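Local coordinates for protein 4-hydroxybutyrate CoA-transferase (Porphyromonas gingivalis, PDB 3D3U) that probably transfers coenzyme A from a thioester donor such as acetyl-CoA to a carboxylate such as 4-hydroxybutyrate, at residues 303-308 with 347-352; 135-140 with 158-163; 387-392 with 408-413; 5-10 with 169-174; 231-236 with 255-260. All blocks are in the same frame, centred on the assembly; numbering follows the deposited sequence.

Overall arrangement
Contacts 2 and 4 belong to the N-terminal part of the chain, and contacts 1, 3 and 5 all reach the mixed sheet, which strand 164-165 joins from the N-terminal part. Contacts 1 and 5 are close neighbours, with centres about 12 Å apart, and Thr260 of contact 5 is weakly hydrogen-bonded to the backbone N of Asp305 in contact 1. Contact 1 also meets contact 3, where Ile352 CG2 lies 3.7 Å from Tyr388 CE1. Contacts 2 and 4, centres about 17 Å apart, touch where Phe135 packs on Ile169. The span is greatest between contacts 3 and 4, whose centres lie about 55 Å apart. None of the five can be tied to a known substrate site.

Contact 1: 303-308 with 347-352; sequences KNDRMV and RSKGGI
Ser348 directs its hydroxyl at the backbone of 303-308, where OG accepts the N-H of Met307 at 2.8 Å in a fairly straight bond (154°). A serine suits the place because its short side chain brings an oxygen to a buried amide just where strand 307-311 begins. Met307 itself turns elsewhere: CG is anti to the backbone N (chi1 166°), and the thioether bends off toward His237 and Ile301.

Ser348 also starts a type II turn ending at Gly351, and Gly350 takes the position with positive phi that glycine adopts easily. From this turn Lys349 O accepts Arg306 N at 2.9 Å, the donor standing above the carbonyl plane, while Gly350 O receives a CA-H contact from Arg306. Asp305 and Lys349 run side by side in the same direction, Asp305 OD1 lying 3.4 Å from the aliphatic Lys349 CG. Their charged ends stay apart, with Asp305 OD1 5.1 Å from Lys349 NZ.

Beyond the turn Ile352 N bonds to Met307 O, and the parallel pairing of Val308 with Ile352 brings Val308 CB within 3.7 Å of Ile352 CG1. The grip therefore rests on backbone amides and one hydroxyl, and the Asp305-Lys349 charges probably add only a modest, solvent-weakened attraction.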
# COMPACT_ATOMS: atom_id res chain seq x y z
N LYS A 303 -3.60 -18.41 -1.06
CA LYS A 303 -3.63 -19.37 0.02
C LYS A 303 -4.66 -18.92 1.12
O LYS A 303 -5.11 -19.71 1.95
CB LYS A 303 -2.28 -19.53 0.67
CG LYS A 303 -1.09 -19.44 -0.21
CD LYS A 303 -0.66 -20.77 -0.78
CE LYS A 303 0.90 -20.91 -0.74
NZ LYS A 303 1.43 -21.87 0.34
N ASN A 304 -5.04 -17.66 1.14
CA ASN A 304 -6.03 -17.21 2.11
C ASN A 304 -7.50 -17.45 1.69
O ASN A 304 -7.98 -16.85 0.73
CB ASN A 304 -5.79 -15.75 2.33
CG ASN A 304 -5.20 -15.46 3.64
OD1 ASN A 304 -5.65 -15.96 4.77
ND2 ASN A 304 -4.23 -14.56 3.58
N ASP A 305 -8.23 -18.28 2.42
CA ASP A 305 -9.62 -18.50 1.97
C ASP A 305 -10.63 -17.40 2.16
O ASP A 305 -10.52 -16.53 3.11
CB ASP A 305 -10.16 -19.75 2.57
CG ASP A 305 -9.40 -20.90 2.13
OD1 ASP A 305 -9.81 -22.03 2.27
OD2 ASP A 305 -8.31 -20.72 1.57
N ARG A 306 -11.64 -17.43 1.29
CA ARG A 306 -12.65 -16.40 1.45
C ARG A 306 -11.89 -15.10 1.34
O ARG A 306 -12.01 -14.23 2.18
CB ARG A 306 -13.34 -16.48 2.86
CG ARG A 306 -13.91 -17.82 3.10
CD ARG A 306 -13.86 -18.33 4.52
NE ARG A 306 -14.50 -19.64 4.44
CZ ARG A 306 -15.85 -19.84 4.46
NH1 ARG A 306 -16.33 -21.08 4.34
NH2 ARG A 306 -16.73 -18.82 4.65
N MET A 307 -11.02 -14.96 0.37
CA MET A 307 -10.26 -13.73 0.37
C MET A 307 -11.10 -12.78 -0.39
O MET A 307 -11.42 -13.08 -1.54
CB MET A 307 -8.96 -13.88 -0.36
CG MET A 307 -8.32 -12.57 -0.67
SD MET A 307 -7.31 -11.84 0.65
CE MET A 307 -5.98 -13.02 0.85
N VAL A 308 -11.45 -11.64 0.22
CA VAL A 308 -12.18 -10.61 -0.55
C VAL A 308 -11.52 -9.22 -0.71
O VAL A 308 -11.46 -8.45 0.27
CB VAL A 308 -13.72 -10.53 -0.18
CG1 VAL A 308 -14.07 -11.43 1.00
CG2 VAL A 308 -14.23 -9.01 -0.11
N ARG A 347 -8.12 -16.69 -6.93
CA ARG A 347 -7.56 -18.02 -6.60
C ARG A 347 -7.93 -18.58 -5.21
O ARG A 347 -7.76 -19.79 -5.02
CB ARG A 347 -6.04 -18.03 -6.59
CG ARG A 347 -5.26 -18.37 -7.82
CD ARG A 347 -4.41 -17.19 -8.24
NE ARG A 347 -3.44 -17.46 -9.31
CZ ARG A 347 -3.19 -16.60 -10.30
NH1 ARG A 347 -3.88 -15.44 -10.34
NH2 ARG A 347 -2.27 -16.90 -11.22
N SER A 348 -8.34 -17.75 -4.21
CA SER A 348 -8.65 -18.39 -2.90
C SER A 348 -9.96 -19.02 -2.97
O SER A 348 -10.85 -18.48 -3.55
CB SER A 348 -8.61 -17.43 -1.71
OG SER A 348 -9.89 -16.96 -1.27
N LYS A 349 -10.09 -20.15 -2.33
CA LYS A 349 -11.40 -20.78 -2.31
C LYS A 349 -12.55 -20.00 -1.58
O LYS A 349 -12.49 -19.69 -0.38
CB LYS A 349 -11.33 -22.29 -2.04
CG LYS A 349 -11.54 -22.74 -0.59
CD LYS A 349 -11.46 -24.31 -0.46
CE LYS A 349 -10.00 -24.71 -0.54
NZ LYS A 349 -9.79 -26.16 -0.77
N GLY A 350 -13.58 -19.64 -2.35
CA GLY A 350 -14.58 -18.69 -1.87
C GLY A 350 -14.20 -17.20 -1.84
O GLY A 350 -14.69 -16.46 -0.98
N GLY A 351 -13.35 -16.74 -2.77
CA GLY A 351 -12.90 -15.35 -2.78
C GLY A 351 -13.67 -14.63 -3.81
O GLY A 351 -14.25 -15.22 -4.64
N ILE A 352 -13.71 -13.33 -3.76
CA ILE A 352 -14.32 -12.57 -4.78
C ILE A 352 -13.55 -11.27 -4.88
O ILE A 352 -12.66 -11.04 -4.11
CB ILE A 352 -15.74 -12.21 -4.42
CG1 ILE A 352 -15.82 -11.61 -3.01
CG2 ILE A 352 -16.75 -13.31 -4.84
CD1 ILE A 352 -17.08 -10.72 -2.83

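Contact 2: 135-140 with 158-163; sequences FGVSCD and KQMPFI
Gly136 lies against Met160, Pro161 and Ile163, and buries more surface here than any other residue of the two segments. It is the second residue of a type II' turn from Phe135 to Ser138, at phi 64° and psi -119°, a conformation that glycine reaches far more readily than other residues. Having no side chain, it lets the second segment come up against its backbone: Gly136 CA sits 3.9 Å from Met160 SD, and the Pro161 carbonyl also faces it. Its own O is hydrogen-bonded to Asn167 ND2 and is flanked by the CD1 methyl of Ile163, 3.4 Å away.

Val137 follows in the turn and contributes mainly one branch. CG1, beside the backbone N and anti to the carbonyl carbon, meets the Pro161 ring at CG (3.5 Å) and Met160 SD at 4.0 Å, both side chains running obliquely to it. The compact proline ring offers that methyl a rigid apolar surface.

Met160 completes the group. Its CG is anti to the backbone N (chi1 179°); the bend at chi2 brings SD to the turn, 3.7 Å from Val137 N, and the bend at chi3 sets the terminal methyl. A flexible thioether can follow such an uneven backbone surface, and the same side chain also touches Gln123 and Ser125 of strand 119-125.

Ile163 also packs on Ile287 and Cys289, which links the turn to the mixed sheet. Since the segments share no hydrogen bond, they are held by van der Waals contact, and buried polar groups such as the Gly136 carbonyl find their partners elsewhere, here in Asn167.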
# COMPACT_ATOMS: atom_id res chain seq x y z
N PHE A 135 11.91 -2.83 10.13
CA PHE A 135 11.54 -1.86 9.13
C PHE A 135 10.37 -1.02 9.59
O PHE A 135 10.06 -0.05 8.93
CB PHE A 135 11.34 -2.52 7.79
CG PHE A 135 12.63 -2.86 7.12
CD1 PHE A 135 13.09 -4.17 7.06
CD2 PHE A 135 13.46 -1.86 6.63
CE1 PHE A 135 14.35 -4.44 6.52
CE2 PHE A 135 14.67 -2.14 6.08
CZ PHE A 135 15.12 -3.42 6.04
N GLY A 136 9.74 -1.39 10.70
CA GLY A 136 8.57 -0.66 11.22
C GLY A 136 7.36 -0.71 10.30
O GLY A 136 6.83 -1.80 9.95
N VAL A 137 6.95 0.49 9.88
CA VAL A 137 5.72 0.70 9.07
C VAL A 137 5.84 0.51 7.51
O VAL A 137 4.92 0.79 6.74
CB VAL A 137 5.01 2.03 9.46
CG1 VAL A 137 5.03 2.25 11.00
CG2 VAL A 137 5.66 3.20 8.77
N SER A 138 6.98 -0.01 7.09
CA SER A 138 7.26 -0.21 5.63
C SER A 138 8.13 -1.44 5.29
O SER A 138 9.34 -1.47 5.54
CB SER A 138 7.96 1.02 5.10
OG SER A 138 7.04 1.69 4.32
N CYS A 139 7.52 -2.49 4.77
CA CYS A 139 8.36 -3.59 4.40
C CYS A 139 8.50 -3.48 2.87
O CYS A 139 9.62 -3.31 2.32
CB CYS A 139 7.64 -4.83 4.78
SG CYS A 139 8.78 -6.16 4.75
N ASP A 140 7.31 -3.47 2.24
CA ASP A 140 7.05 -3.39 0.81
C ASP A 140 8.23 -3.60 -0.09
O ASP A 140 8.60 -4.76 -0.30
CB ASP A 140 6.35 -2.10 0.51
CG ASP A 140 6.99 -0.97 1.16
OD1 ASP A 140 8.11 -0.58 0.71
OD2 ASP A 140 6.46 -0.45 2.17
N LYS A 158 14.14 6.47 17.04
CA LYS A 158 13.63 6.19 18.40
C LYS A 158 12.09 6.21 18.42
O LYS A 158 11.50 5.54 19.24
CB LYS A 158 14.29 7.05 19.50
CG LYS A 158 15.64 6.39 19.91
CD LYS A 158 16.36 6.84 21.23
CE LYS A 158 17.84 6.25 21.34
NZ LYS A 158 18.48 6.07 19.95
N GLN A 159 11.48 6.91 17.46
CA GLN A 159 10.04 6.94 17.30
C GLN A 159 9.47 5.82 16.36
O GLN A 159 8.26 5.53 16.43
CB GLN A 159 9.61 8.29 16.73
CG GLN A 159 8.55 9.04 17.51
CD GLN A 159 9.21 10.13 18.25
OE1 GLN A 159 8.74 11.29 18.31
NE2 GLN A 159 10.40 9.80 18.79
N MET A 160 10.29 5.24 15.47
CA MET A 160 9.76 4.20 14.51
C MET A 160 9.31 3.01 15.32
O MET A 160 10.12 2.49 16.08
CB MET A 160 10.84 3.72 13.50
CG MET A 160 10.32 2.65 12.54
SD MET A 160 8.90 3.23 11.48
CE MET A 160 9.64 4.40 10.41
N PRO A 161 8.07 2.57 15.20
CA PRO A 161 7.58 1.36 15.87
C PRO A 161 8.25 0.06 15.43
O PRO A 161 8.75 -0.05 14.32
CB PRO A 161 6.10 1.30 15.44
CG PRO A 161 5.98 2.14 14.38
CD PRO A 161 6.98 3.21 14.45
N PHE A 162 8.18 -0.93 16.28
CA PHE A 162 8.79 -2.17 16.03
C PHE A 162 7.68 -3.11 15.75
O PHE A 162 6.88 -3.37 16.65
CB PHE A 162 9.53 -2.68 17.28
CG PHE A 162 10.48 -3.84 17.01
CD1 PHE A 162 10.03 -5.17 17.00
CD2 PHE A 162 11.82 -3.60 16.75
CE1 PHE A 162 10.88 -6.23 16.75
CE2 PHE A 162 12.67 -4.68 16.50
CZ PHE A 162 12.18 -5.99 16.50
N ILE A 163 7.71 -3.67 14.55
CA ILE A 163 6.74 -4.61 14.04
C ILE A 163 7.46 -5.78 13.37
O ILE A 163 8.53 -5.64 12.71
CB ILE A 163 5.94 -3.87 12.98
CG1 ILE A 163 5.43 -2.55 13.52
CG2 ILE A 163 4.85 -4.76 12.35
CD1 ILE A 163 4.59 -1.96 12.54

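Contact 3: 387-392 with 408-413; sequences DYVVTE and EALTAI
Val389 and Leu410 meet at about a right angle, the CG1 methyl of Val389 on the strand lying 3.9 Å from Leu410 CD1 on the helix. Val389 holds CG1 anti to the backbone N (chi1 -173°), which directs this branch to the helix. The first bond of Leu410 points past the strand, and the length of the leucine chain carries CD1 across to Val389.

Ile413, one turn farther on, buries the most surface of the contact. Its CG1 stands between the backbone N and the carbonyl carbon (chi1 76°), and the extended chi2 then sends CD1 between two strand residues. Ile413 CD1 lies 4.2 Å from Val389 CG1 and 3.9 Å from Thr391 CB, with Thr391 OG1 equally near, and the two side chains cross at a slant. The CG2 methyl of Thr391 turns to the Ile413 carbonyl. Threonine suits this buried place because its OG1 is satisfied by a hydrogen bond to Phe357 O.

The short axes are 9.0 Å apart and only 19° from parallel. Val390, between the two contact residues, points away and packs on Ile199 and Cys203 of helix 194-204. Strand 388-391 is thus sandwiched between helices, the three-layer alpha/beta/alpha arrangement of Rossmann-like folds.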
# COMPACT_ATOMS: atom_id res chain seq x y z
N ASP A 387 -15.60 -9.43 -10.11
CA ASP A 387 -16.85 -10.23 -9.94
C ASP A 387 -18.00 -9.40 -9.56
O ASP A 387 -19.10 -9.69 -9.93
CB ASP A 387 -16.73 -11.34 -8.88
CG ASP A 387 -15.41 -12.07 -8.93
OD1 ASP A 387 -14.92 -12.25 -10.08
OD2 ASP A 387 -14.80 -12.48 -7.89
N TYR A 388 -17.73 -8.39 -8.76
CA TYR A 388 -18.74 -7.39 -8.41
C TYR A 388 -18.30 -5.93 -8.58
O TYR A 388 -17.12 -5.62 -8.55
CB TYR A 388 -19.18 -7.54 -6.98
CG TYR A 388 -19.72 -8.84 -6.73
CD1 TYR A 388 -18.99 -9.78 -6.09
CD2 TYR A 388 -20.98 -9.14 -7.15
CE1 TYR A 388 -19.49 -11.00 -5.86
CE2 TYR A 388 -21.54 -10.39 -6.94
CZ TYR A 388 -20.78 -11.33 -6.30
OH TYR A 388 -21.32 -12.59 -6.10
N VAL A 389 -19.29 -5.05 -8.71
CA VAL A 389 -19.09 -3.62 -8.82
C VAL A 389 -20.19 -2.97 -8.02
O VAL A 389 -21.38 -3.34 -8.16
CB VAL A 389 -19.24 -3.15 -10.29
CG1 VAL A 389 -18.87 -1.74 -10.44
CG2 VAL A 389 -18.37 -3.95 -11.15
N VAL A 390 -19.82 -1.99 -7.20
CA VAL A 390 -20.72 -1.42 -6.21
C VAL A 390 -20.66 0.07 -6.32
O VAL A 390 -19.56 0.61 -6.36
CB VAL A 390 -20.24 -1.80 -4.80
CG1 VAL A 390 -21.03 -1.03 -3.75
CG2 VAL A 390 -20.29 -3.29 -4.56
N THR A 391 -21.80 0.73 -6.27
CA THR A 391 -21.88 2.20 -6.24
C THR A 391 -22.88 2.57 -5.19
O THR A 391 -23.70 1.73 -4.76
CB THR A 391 -22.43 2.64 -7.59
OG1 THR A 391 -21.33 2.83 -8.48
CG2 THR A 391 -23.08 3.99 -7.55
N GLU A 392 -22.90 3.81 -4.76
CA GLU A 392 -24.05 4.18 -3.95
C GLU A 392 -25.39 3.64 -4.47
O GLU A 392 -26.31 3.55 -3.72
CB GLU A 392 -24.19 5.68 -3.73
CG GLU A 392 -24.62 6.45 -4.94
CD GLU A 392 -23.43 6.97 -5.79
OE1 GLU A 392 -23.64 8.06 -6.54
OE2 GLU A 392 -22.32 6.30 -5.68
N GLU A 408 -25.92 -3.77 -18.77
CA GLU A 408 -27.06 -3.14 -18.19
C GLU A 408 -27.17 -3.37 -16.65
O GLU A 408 -27.88 -2.64 -15.96
CB GLU A 408 -28.28 -3.30 -19.14
CG GLU A 408 -29.40 -4.21 -18.76
CD GLU A 408 -28.91 -5.61 -18.47
OE1 GLU A 408 -29.55 -6.59 -18.99
OE2 GLU A 408 -27.91 -5.74 -17.73
N ALA A 409 -26.39 -4.28 -16.10
CA ALA A 409 -26.57 -4.57 -14.73
C ALA A 409 -25.82 -3.43 -14.09
O ALA A 409 -26.11 -2.99 -12.93
CB ALA A 409 -25.95 -5.87 -14.40
N LEU A 410 -24.82 -2.96 -14.83
CA LEU A 410 -23.98 -1.82 -14.41
C LEU A 410 -24.82 -0.57 -14.49
O LEU A 410 -24.87 0.23 -13.54
CB LEU A 410 -22.86 -1.61 -15.41
CG LEU A 410 -21.40 -1.73 -15.08
CD1 LEU A 410 -21.20 -1.50 -13.60
CD2 LEU A 410 -20.86 -3.08 -15.50
N THR A 411 -25.46 -0.39 -15.66
CA THR A 411 -26.23 0.82 -15.93
C THR A 411 -27.25 1.06 -14.81
O THR A 411 -27.57 2.18 -14.47
CB THR A 411 -26.99 0.66 -17.26
OG1 THR A 411 -26.07 0.81 -18.33
CG2 THR A 411 -28.06 1.75 -17.45
N ALA A 412 -27.76 -0.05 -14.27
CA ALA A 412 -28.66 -0.02 -13.17
C ALA A 412 -27.98 0.61 -11.96
O ALA A 412 -28.66 1.25 -11.24
CB ALA A 412 -29.32 -1.45 -12.86
N ILE A 413 -26.68 0.48 -11.73
CA ILE A 413 -26.10 1.20 -10.57
C ILE A 413 -25.36 2.55 -10.82
O ILE A 413 -24.80 3.19 -9.86
CB ILE A 413 -25.14 0.32 -9.84
CG1 ILE A 413 -23.86 0.25 -10.62
CG2 ILE A 413 -25.78 -1.02 -9.60
CD1 ILE A 413 -22.87 -0.45 -9.92

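Contact 4: 5-10 with 169-174; sequences ELYRQR and IHISKL
Tyr7 and Ile171 make the central apolar contact, the ring carbon Tyr7 CD1 lying 4.0 Å from Ile171 CG1. The aromatic ring stands off the helix with CG anti to the backbone N (chi1 -173°), which sets CD1 beside Ile171 CG1, and its hydroxyl is hydrogen-bonded to Glu179. A tyrosine serves both needs, ring carbon for Ile171 and a polar tip for Glu179. One residue earlier, Leu6 turns its CD2 methyl to the CB of Ser172 at 3.8 Å; serine is small enough to let the helix come near the short 3-10 segment 171-173.

The polar part belongs to Arg10. Bends at chi2 and chi3 carry its chain across toward 169-174 until Arg10 NE is 3.1 Å from Leu174 O, a weak hydrogen bond with an angle of 130°. Arg10 NH2 faces Ser172 O at 3.6 Å, near the plane of the guanidinium, and is too distant for a firm bond.

The same group is also packed within its own segment, where Leu6 CD2 lies 4.0 Å above one face of the Arg10 guanidinium, displaced toward the rim. The contact is thus mixed and rather light: the arginine probably adds a modest electrostatic attraction to the carbonyls of Ser172 and Leu174, while firmer polar ties, from Tyr7 and Arg8 to Glu179, lie outside the two segments.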
# COMPACT_ATOMS: atom_id res chain seq x y z
N GLU A 5 29.13 -2.27 19.92
CA GLU A 5 30.41 -1.70 19.66
C GLU A 5 30.51 -1.41 18.16
O GLU A 5 31.13 -0.45 17.73
CB GLU A 5 31.49 -2.60 20.20
CG GLU A 5 32.91 -2.00 20.16
CD GLU A 5 33.15 -0.64 20.91
OE1 GLU A 5 32.20 0.19 21.21
OE2 GLU A 5 34.37 -0.39 21.18
N LEU A 6 29.81 -2.21 17.35
CA LEU A 6 29.56 -1.86 15.95
C LEU A 6 28.58 -0.70 15.77
O LEU A 6 28.76 0.15 14.90
CB LEU A 6 28.97 -3.04 15.20
CG LEU A 6 29.72 -3.29 13.94
CD1 LEU A 6 31.03 -3.64 14.56
CD2 LEU A 6 29.02 -4.43 13.27
N TYR A 7 27.53 -0.68 16.59
CA TYR A 7 26.58 0.39 16.53
C TYR A 7 27.42 1.62 16.63
O TYR A 7 27.31 2.50 15.78
CB TYR A 7 25.64 0.34 17.70
CG TYR A 7 24.48 1.32 17.64
CD1 TYR A 7 23.27 0.91 17.12
CD2 TYR A 7 24.58 2.63 18.13
CE1 TYR A 7 22.22 1.73 17.08
CE2 TYR A 7 23.51 3.46 18.11
CZ TYR A 7 22.32 3.00 17.57
OH TYR A 7 21.15 3.77 17.43
N ARG A 8 28.30 1.66 17.63
CA ARG A 8 29.07 2.85 17.86
C ARG A 8 29.94 3.10 16.65
O ARG A 8 29.96 4.19 16.19
CB ARG A 8 29.78 2.87 19.26
CG ARG A 8 28.91 3.50 20.38
CD ARG A 8 28.35 4.96 19.95
NE ARG A 8 26.92 5.29 20.28
CZ ARG A 8 26.30 6.52 20.16
NH1 ARG A 8 26.97 7.58 19.67
NH2 ARG A 8 24.99 6.66 20.53
N GLN A 9 30.60 2.10 16.09
CA GLN A 9 31.61 2.40 15.06
C GLN A 9 31.04 2.89 13.67
O GLN A 9 31.82 3.31 12.76
CB GLN A 9 32.60 1.21 14.91
CG GLN A 9 33.51 1.17 13.62
CD GLN A 9 33.65 -0.27 12.95
OE1 GLN A 9 34.23 -1.20 13.58
NE2 GLN A 9 33.12 -0.46 11.68
N ARG A 10 29.70 2.85 13.48
CA ARG A 10 29.05 3.08 12.15
C ARG A 10 28.07 4.25 12.20
O ARG A 10 27.46 4.61 11.19
CB ARG A 10 28.25 1.84 11.76
CG ARG A 10 28.95 0.77 10.83
CD ARG A 10 28.74 -0.66 11.35
NE ARG A 10 28.70 -1.69 10.35
CZ ARG A 10 29.76 -2.27 9.83
NH1 ARG A 10 31.02 -1.94 10.16
NH2 ARG A 10 29.56 -3.20 8.93
N ILE A 169 16.06 -6.21 10.14
CA ILE A 169 17.36 -6.08 9.52
C ILE A 169 18.43 -5.91 10.59
O ILE A 169 18.34 -5.11 11.54
CB ILE A 169 17.30 -4.92 8.51
CG1 ILE A 169 18.40 -5.00 7.45
CG2 ILE A 169 17.19 -3.50 9.22
CD1 ILE A 169 19.68 -4.64 7.97
N HIS A 170 19.46 -6.71 10.49
CA HIS A 170 20.44 -6.67 11.56
C HIS A 170 21.34 -5.45 11.45
O HIS A 170 21.58 -4.92 10.33
CB HIS A 170 21.29 -7.93 11.60
CG HIS A 170 22.18 -7.99 12.79
ND1 HIS A 170 21.75 -8.45 14.02
CD2 HIS A 170 23.47 -7.63 12.96
CE1 HIS A 170 22.74 -8.39 14.89
NE2 HIS A 170 23.80 -7.89 14.26
N ILE A 171 21.83 -5.02 12.63
CA ILE A 171 22.71 -3.85 12.75
C ILE A 171 23.96 -4.00 11.91
O ILE A 171 24.42 -3.04 11.34
CB ILE A 171 22.94 -3.42 14.28
CG1 ILE A 171 23.06 -1.94 14.36
CG2 ILE A 171 24.18 -3.97 14.99
CD1 ILE A 171 21.76 -1.34 14.07
N SER A 172 24.46 -5.22 11.77
CA SER A 172 25.64 -5.41 11.00
C SER A 172 25.46 -5.19 9.49
O SER A 172 26.43 -4.99 8.83
CB SER A 172 26.48 -6.65 11.46
OG SER A 172 25.85 -7.94 11.36
N LYS A 173 24.23 -5.09 8.96
CA LYS A 173 24.02 -4.88 7.48
C LYS A 173 23.90 -3.39 7.11
O LYS A 173 23.73 -2.97 5.93
CB LYS A 173 22.82 -5.73 6.93
CG LYS A 173 22.83 -7.24 7.40
CD LYS A 173 24.23 -8.03 7.05
CE LYS A 173 24.40 -9.34 7.84
NZ LYS A 173 23.16 -10.33 8.19
N LEU A 174 24.00 -2.59 8.16
CA LEU A 174 23.93 -1.15 8.04
C LEU A 174 25.32 -0.54 7.96
O LEU A 174 26.16 -0.81 8.76
CB LEU A 174 23.19 -0.59 9.26
CG LEU A 174 21.64 -0.62 9.28
CD1 LEU A 174 21.11 -1.80 8.65
CD2 LEU A 174 21.08 -0.47 10.70

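Contact 5: 231-236 with 255-260; sequences HKDLGI and NGKKKT
Leu234 O is gripped by two consecutive amides, Asn255 N at 2.8 Å and Gly256 N at 2.7 Å, and here the two segments are most closely joined. Both bonds are similarly straight (156° and 158°), and this one carbonyl satisfies two successive amides. Next to it Gly235 CA and Gly256 CA approach to 3.6 Å. Glycine suits both places, since the backbones can meet without side chains between them, and Gly256 has the positive phi that glycine favours. Asp233, the residue most covered in this contact, also belongs to the close part, its side chain crossing that of Asn255 obliquely. Lys259 lays its CG alongside Gly235 CA, and its bent chain brings NZ to Ile236 O, although the modelled 2.5 Å is too short to be trusted in detail.

Strand 235-237, helix 243-251 and the parallel neighbouring strand 266-268 form a beta-alpha-beta unit of the mixed sheet, and residues 255-260 belong to its return loop, fastened to the start of the first strand.

Toward solvent the fit slackens at the ends of Lys258 and Lys257. Lys258 CD still rests on Asp233 CB at 3.6 Å, but the ionic pairing is long, Asp233 OD2 lying 3.8 Å from Lys258 NZ. Lys257 is looser still: Lys257 NZ stays 6.1 Å from Asp233 OD1.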
# COMPACT_ATOMS: atom_id res chain seq x y z
N HIS A 231 -20.29 -7.82 11.85
CA HIS A 231 -19.61 -9.04 11.39
C HIS A 231 -18.74 -9.61 12.48
O HIS A 231 -18.45 -8.94 13.47
CB HIS A 231 -18.84 -8.80 10.06
CG HIS A 231 -19.75 -8.66 8.86
ND1 HIS A 231 -19.90 -9.64 7.91
CD2 HIS A 231 -20.64 -7.68 8.51
CE1 HIS A 231 -20.82 -9.28 7.04
NE2 HIS A 231 -21.29 -8.10 7.38
N LYS A 232 -18.36 -10.86 12.29
CA LYS A 232 -17.59 -11.66 13.23
C LYS A 232 -16.40 -12.21 12.52
O LYS A 232 -16.43 -12.31 11.29
CB LYS A 232 -18.44 -12.86 13.66
CG LYS A 232 -19.86 -12.50 14.26
CD LYS A 232 -19.78 -11.49 15.48
CE LYS A 232 -21.16 -10.91 15.98
NZ LYS A 232 -20.77 -9.65 16.72
N ASP A 233 -15.35 -12.55 13.28
CA ASP A 233 -14.09 -13.26 12.79
C ASP A 233 -13.39 -12.82 11.51
O ASP A 233 -12.91 -13.65 10.80
CB ASP A 233 -14.33 -14.76 12.74
CG ASP A 233 -14.83 -15.30 14.13
OD1 ASP A 233 -14.32 -14.81 15.21
OD2 ASP A 233 -15.76 -16.17 14.26
N LEU A 234 -13.29 -11.52 11.21
CA LEU A 234 -12.76 -11.18 9.93
C LEU A 234 -11.23 -11.28 10.01
O LEU A 234 -10.63 -11.29 11.12
CB LEU A 234 -13.20 -9.79 9.63
CG LEU A 234 -14.68 -9.43 9.37
CD1 LEU A 234 -14.66 -7.97 8.88
CD2 LEU A 234 -15.31 -10.30 8.29
N GLY A 235 -10.55 -11.33 8.88
CA GLY A 235 -9.11 -11.51 8.95
C GLY A 235 -8.58 -10.42 8.09
O GLY A 235 -9.33 -9.79 7.43
N ILE A 236 -7.26 -10.17 8.09
CA ILE A 236 -6.70 -9.14 7.18
C ILE A 236 -5.52 -9.68 6.38
O ILE A 236 -4.69 -10.38 6.91
CB ILE A 236 -6.27 -7.89 8.01
CG1 ILE A 236 -7.52 -7.24 8.60
CG2 ILE A 236 -5.43 -6.80 7.17
CD1 ILE A 236 -8.33 -6.39 7.60
N ASN A 255 -9.98 -10.47 13.75
CA ASN A 255 -9.24 -11.41 14.61
C ASN A 255 -8.54 -12.57 13.86
O ASN A 255 -7.75 -13.35 14.42
CB ASN A 255 -10.08 -11.95 15.75
CG ASN A 255 -11.36 -12.70 15.27
OD1 ASN A 255 -12.44 -12.54 15.91
ND2 ASN A 255 -11.27 -13.54 14.20
N GLY A 256 -8.84 -12.65 12.55
CA GLY A 256 -8.33 -13.72 11.70
C GLY A 256 -8.29 -15.03 12.41
O GLY A 256 -7.28 -15.66 12.38
N LYS A 257 -9.39 -15.44 13.05
CA LYS A 257 -9.42 -16.72 13.72
C LYS A 257 -9.61 -17.78 12.68
O LYS A 257 -9.23 -18.94 12.91
CB LYS A 257 -10.57 -16.82 14.72
CG LYS A 257 -10.47 -15.87 15.94
CD LYS A 257 -10.97 -16.48 17.20
CE LYS A 257 -9.83 -16.81 18.08
NZ LYS A 257 -10.43 -16.80 19.41
N LYS A 258 -10.17 -17.37 11.52
CA LYS A 258 -10.52 -18.23 10.35
C LYS A 258 -9.49 -18.15 9.27
O LYS A 258 -9.38 -19.04 8.44
CB LYS A 258 -11.86 -17.79 9.78
CG LYS A 258 -12.98 -18.64 10.39
CD LYS A 258 -14.11 -17.83 10.94
CE LYS A 258 -15.37 -18.72 11.16
NZ LYS A 258 -16.66 -17.86 11.00
N LYS A 259 -8.69 -17.09 9.27
CA LYS A 259 -7.52 -17.04 8.40
C LYS A 259 -6.94 -18.46 8.14
O LYS A 259 -6.72 -19.21 9.07
CB LYS A 259 -6.48 -16.09 9.01
CG LYS A 259 -6.99 -14.69 9.12
CD LYS A 259 -5.90 -13.69 9.24
CE LYS A 259 -4.70 -13.90 8.24
NZ LYS A 259 -4.54 -12.82 7.27
N THR A 260 -6.73 -18.88 6.90
CA THR A 260 -5.97 -20.11 6.75
C THR A 260 -4.52 -19.82 6.44
O THR A 260 -3.79 -20.77 6.14
CB THR A 260 -6.46 -20.95 5.66
OG1 THR A 260 -6.29 -20.22 4.45
CG2 THR A 260 -7.93 -21.12 5.78